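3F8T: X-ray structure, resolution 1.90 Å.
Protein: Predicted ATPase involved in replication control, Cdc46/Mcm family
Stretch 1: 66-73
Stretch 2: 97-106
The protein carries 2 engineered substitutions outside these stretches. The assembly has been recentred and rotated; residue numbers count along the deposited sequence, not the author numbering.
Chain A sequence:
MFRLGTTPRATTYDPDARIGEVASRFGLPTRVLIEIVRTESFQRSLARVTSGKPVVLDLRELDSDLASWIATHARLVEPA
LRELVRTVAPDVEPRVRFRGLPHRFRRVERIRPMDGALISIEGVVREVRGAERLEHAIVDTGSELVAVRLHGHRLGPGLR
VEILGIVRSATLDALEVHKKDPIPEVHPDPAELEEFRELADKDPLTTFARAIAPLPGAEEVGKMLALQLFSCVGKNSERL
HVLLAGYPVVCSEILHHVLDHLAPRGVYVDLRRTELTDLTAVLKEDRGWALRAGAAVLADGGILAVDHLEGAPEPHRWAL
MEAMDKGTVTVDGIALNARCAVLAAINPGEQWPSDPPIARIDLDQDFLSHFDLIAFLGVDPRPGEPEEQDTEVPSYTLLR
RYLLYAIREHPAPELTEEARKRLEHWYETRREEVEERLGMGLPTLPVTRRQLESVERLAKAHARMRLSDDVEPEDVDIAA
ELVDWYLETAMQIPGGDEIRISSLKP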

# COMPACT_ATOMS: atom_id res chain seq x y z
N LEU A 66 1.38 -26.75 -25.14
CA LEU A 66 -0.07 -26.91 -25.02
C LEU A 66 -0.65 -25.97 -23.96
O LEU A 66 -1.69 -25.35 -24.18
CB LEU A 66 -0.47 -28.36 -24.73
CG LEU A 66 -1.98 -28.63 -24.59
CD1 LEU A 66 -2.81 -28.14 -25.79
CD2 LEU A 66 -2.29 -30.10 -24.29
N ALA A 67 0.03 -25.88 -22.81
CA ALA A 67 -0.37 -24.98 -21.73
C ALA A 67 -0.49 -23.56 -22.30
O ALA A 67 -1.48 -22.85 -22.09
CB ALA A 67 0.66 -25.03 -20.58
N SER A 68 0.52 -23.16 -23.05
CA SER A 68 0.57 -21.87 -23.70
C SER A 68 -0.58 -21.67 -24.69
O SER A 68 -1.23 -20.63 -24.69
CB SER A 68 1.92 -21.72 -24.40
OG SER A 68 2.04 -20.42 -24.93
N TRP A 69 -0.83 -22.68 -25.53
CA TRP A 69 -1.90 -22.61 -26.53
C TRP A 69 -3.25 -22.44 -25.84
O TRP A 69 -4.11 -21.67 -26.29
CB TRP A 69 -1.92 -23.89 -27.37
CG TRP A 69 -2.83 -23.81 -28.57
CD1 TRP A 69 -2.48 -23.42 -29.84
CD2 TRP A 69 -4.23 -24.11 -28.61
NE1 TRP A 69 -3.59 -23.47 -30.67
CE2 TRP A 69 -4.67 -23.89 -29.95
CE3 TRP A 69 -5.15 -24.56 -27.66
CZ2 TRP A 69 -6.00 -24.09 -30.34
CZ3 TRP A 69 -6.47 -24.76 -28.05
CH2 TRP A 69 -6.89 -24.53 -29.38
N ILE A 70 -3.44 -23.18 -24.75
CA ILE A 70 -4.69 -23.14 -24.01
C ILE A 70 -4.93 -21.75 -23.43
O ILE A 70 -6.03 -21.21 -23.57
CB ILE A 70 -4.76 -24.25 -22.93
CG1 ILE A 70 -4.88 -25.63 -23.59
CG2 ILE A 70 -5.94 -24.01 -21.99
CD1 ILE A 70 -4.75 -26.81 -22.62
N ALA A 71 -3.90 -21.17 -22.82
CA ALA A 71 -4.00 -19.82 -22.25
C ALA A 71 -4.33 -18.83 -23.36
O ALA A 71 -5.22 -18.01 -23.20
CB ALA A 71 -2.71 -19.44 -21.52
N THR A 72 -3.62 -18.92 -24.48
CA THR A 72 -3.89 -18.03 -25.62
C THR A 72 -5.33 -18.14 -26.13
O THR A 72 -5.95 -17.13 -26.45
CB THR A 72 -2.85 -18.23 -26.75
OG1 THR A 72 -1.57 -17.85 -26.22
CG2 THR A 72 -3.16 -17.33 -27.98
N HIS A 73 -5.88 -19.36 -26.14
CA HIS A 73 -7.21 -19.64 -26.68
C HIS A 73 -8.25 -19.98 -25.62
O HIS A 73 -9.20 -20.73 -25.88
CB HIS A 73 -7.14 -20.78 -27.71
CG HIS A 73 -6.17 -20.52 -28.82
ND1 HIS A 73 -4.80 -20.66 -28.66
CD2 HIS A 73 -6.37 -20.12 -30.09
CE1 HIS A 73 -4.21 -20.36 -29.80
NE2 HIS A 73 -5.13 -20.03 -30.69
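Stretch 2 97-106: RFRGLPHRFR

Residues 66-72 form the end of a helix that begins earlier in the chain; stretch 2 packs against the helix, and its contacts do not follow the helix residue by residue. No hydrogen bond joins the two segments. Stretch 2 enters as the end of a strand, 97-99, turns at Gly100, whose positive phi (71°) by itself favours glycine, and continues through Leu101 and Pro102 into a 3-10 segment, 103-105. That segment is held by the backbone hydrogen bond from Phe105 N to Pro102 O (3.0 Å).

Leu66 makes no contact with stretch 2, and the first to do so is Ala67, whose CB points toward it and lies 4.2 Å from Pro102 CG. Pro102 CG is also 4.1 Å from Ser68 N, so the pyrrolidine ring rests against the helix where the backbones come close: the CA atoms of Ser68 and Pro102 are 6.4 Å apart. Ser68 also meets the 3-10 segment. Ser68 OG is 3.9 Å from Arg104 NH1, too far for a hydrogen bond, and Ser68 O is 3.6 Å from Phe105 CZ. Trp69 points away and takes no part. Ile70 instead reaches back to the strand, with Ile70 CG2 4.3 Å from Phe98 CE2 in a loose apolar contact.

One turn after Ala67, Ala71 lies over one face of the Phe105 ring. Ala71 CB sits 3.5 Å from the centroid of the Phe105 ring and only 5° off the ring normal, a CH-pi contact over the ring face. Thr72 approaches the same ring at its edge, with Thr72 OG1 3.3 Å from Phe105 CZ; Thr72 OG1 also donates to Ser68 O at 3.2 Å, within the helix. Phe105 is thus bordered by Ser68, Ala71 and Thr72, and has the largest area covered across the contact. His73 leaves the helical conformation and does not touch stretch 2.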

# COMPACT_ATOMS: atom_id res chain seq x y z
N ARG A 97 -11.96 -23.40 -13.38
CA ARG A 97 -10.85 -22.59 -12.92
C ARG A 97 -9.58 -23.10 -13.59
O ARG A 97 -9.46 -24.30 -13.88
CB ARG A 97 -10.72 -22.67 -11.40
CG ARG A 97 -11.93 -22.12 -10.61
CD ARG A 97 -12.09 -20.60 -10.73
NE ARG A 97 -13.19 -20.09 -9.92
CZ ARG A 97 -14.37 -19.69 -10.39
NH1 ARG A 97 -14.62 -19.72 -11.69
NH2 ARG A 97 -15.31 -19.25 -9.56
N PHE A 98 -8.65 -22.20 -13.82
CA PHE A 98 -7.35 -22.58 -14.34
C PHE A 98 -6.30 -22.23 -13.29
O PHE A 98 -6.36 -21.18 -12.65
CB PHE A 98 -7.05 -21.87 -15.66
CG PHE A 98 -8.05 -22.13 -16.75
CD1 PHE A 98 -9.21 -21.36 -16.86
CD2 PHE A 98 -7.82 -23.13 -17.71
CE1 PHE A 98 -10.14 -21.58 -17.89
CE2 PHE A 98 -8.74 -23.36 -18.74
CZ PHE A 98 -9.91 -22.59 -18.82
N ARG A 99 -5.33 -23.13 -13.14
CA ARG A 99 -4.18 -22.89 -12.28
C ARG A 99 -2.92 -23.05 -13.12
O ARG A 99 -2.95 -23.68 -14.19
CB ARG A 99 -4.16 -23.89 -11.11
CG ARG A 99 -5.48 -24.01 -10.34
CD ARG A 99 -5.78 -22.75 -9.51
NE ARG A 99 -7.22 -22.54 -9.27
CZ ARG A 99 -7.91 -23.05 -8.25
NH1 ARG A 99 -7.32 -23.84 -7.35
NH2 ARG A 99 -9.21 -22.79 -8.12
N GLY A 100 -1.83 -22.46 -12.64
CA GLY A 100 -0.52 -22.67 -13.24
C GLY A 100 -0.33 -22.03 -14.59
O GLY A 100 0.21 -22.65 -15.51
N LEU A 101 -0.79 -20.78 -14.72
CA LEU A 101 -0.53 -19.97 -15.91
C LEU A 101 0.95 -19.91 -16.24
O LEU A 101 1.75 -19.66 -15.35
CB LEU A 101 -1.03 -18.53 -15.71
CG LEU A 101 -2.51 -18.21 -15.92
CD1 LEU A 101 -3.38 -19.04 -14.98
CD2 LEU A 101 -2.76 -16.71 -15.71
N PRO A 102 1.32 -20.16 -17.52
CA PRO A 102 2.68 -19.86 -17.95
C PRO A 102 3.05 -18.41 -17.62
O PRO A 102 2.20 -17.51 -17.64
CB PRO A 102 2.64 -20.07 -19.46
CG PRO A 102 1.56 -21.08 -19.66
CD PRO A 102 0.51 -20.74 -18.61
N HIS A 103 4.33 -18.19 -17.31
CA HIS A 103 4.79 -16.94 -16.72
C HIS A 103 4.44 -15.68 -17.52
O HIS A 103 4.14 -14.64 -16.93
CB HIS A 103 6.30 -17.01 -16.43
CG HIS A 103 6.81 -15.84 -15.64
ND1 HIS A 103 6.68 -15.75 -14.27
CD2 HIS A 103 7.41 -14.69 -16.04
CE1 HIS A 103 7.21 -14.61 -13.86
NE2 HIS A 103 7.66 -13.95 -14.91
N ARG A 104 4.46 -15.79 -18.84
CA ARG A 104 4.18 -14.65 -19.72
C ARG A 104 2.72 -14.18 -19.68
O ARG A 104 2.42 -13.06 -20.12
CB ARG A 104 4.61 -14.94 -21.17
CG ARG A 104 3.90 -16.10 -21.80
CD ARG A 104 4.06 -16.14 -23.31
NE ARG A 104 3.12 -15.25 -24.00
CZ ARG A 104 2.55 -15.53 -25.16
NH1 ARG A 104 2.79 -16.69 -25.77
NH2 ARG A 104 1.71 -14.66 -25.71
N PHE A 105 1.82 -15.01 -19.17
CA PHE A 105 0.40 -14.64 -19.07
C PHE A 105 0.05 -14.02 -17.71
O PHE A 105 -1.10 -13.63 -17.47
CB PHE A 105 -0.51 -15.85 -19.35
CG PHE A 105 -0.35 -16.44 -20.73
CD1 PHE A 105 0.61 -17.42 -20.97
CD2 PHE A 105 -1.15 -16.01 -21.78
CE1 PHE A 105 0.77 -17.97 -22.26
CE2 PHE A 105 -1.00 -16.55 -23.06
CZ PHE A 105 -0.03 -17.53 -23.29
N ARG A 106 1.04 -13.92 -16.83
CA ARG A 106 0.82 -13.40 -15.46
C ARG A 106 1.22 -11.94 -15.34
O ARG A 106 2.21 -11.50 -15.95
CB ARG A 106 1.60 -14.23 -14.43
CG ARG A 106 1.27 -15.71 -14.40
CD ARG A 106 1.80 -16.36 -13.14
NE ARG A 106 2.00 -17.80 -13.31
CZ ARG A 106 2.08 -18.68 -12.31
NH1 ARG A 106 1.96 -18.27 -11.04
NH2 ARG A 106 2.27 -19.97 -12.57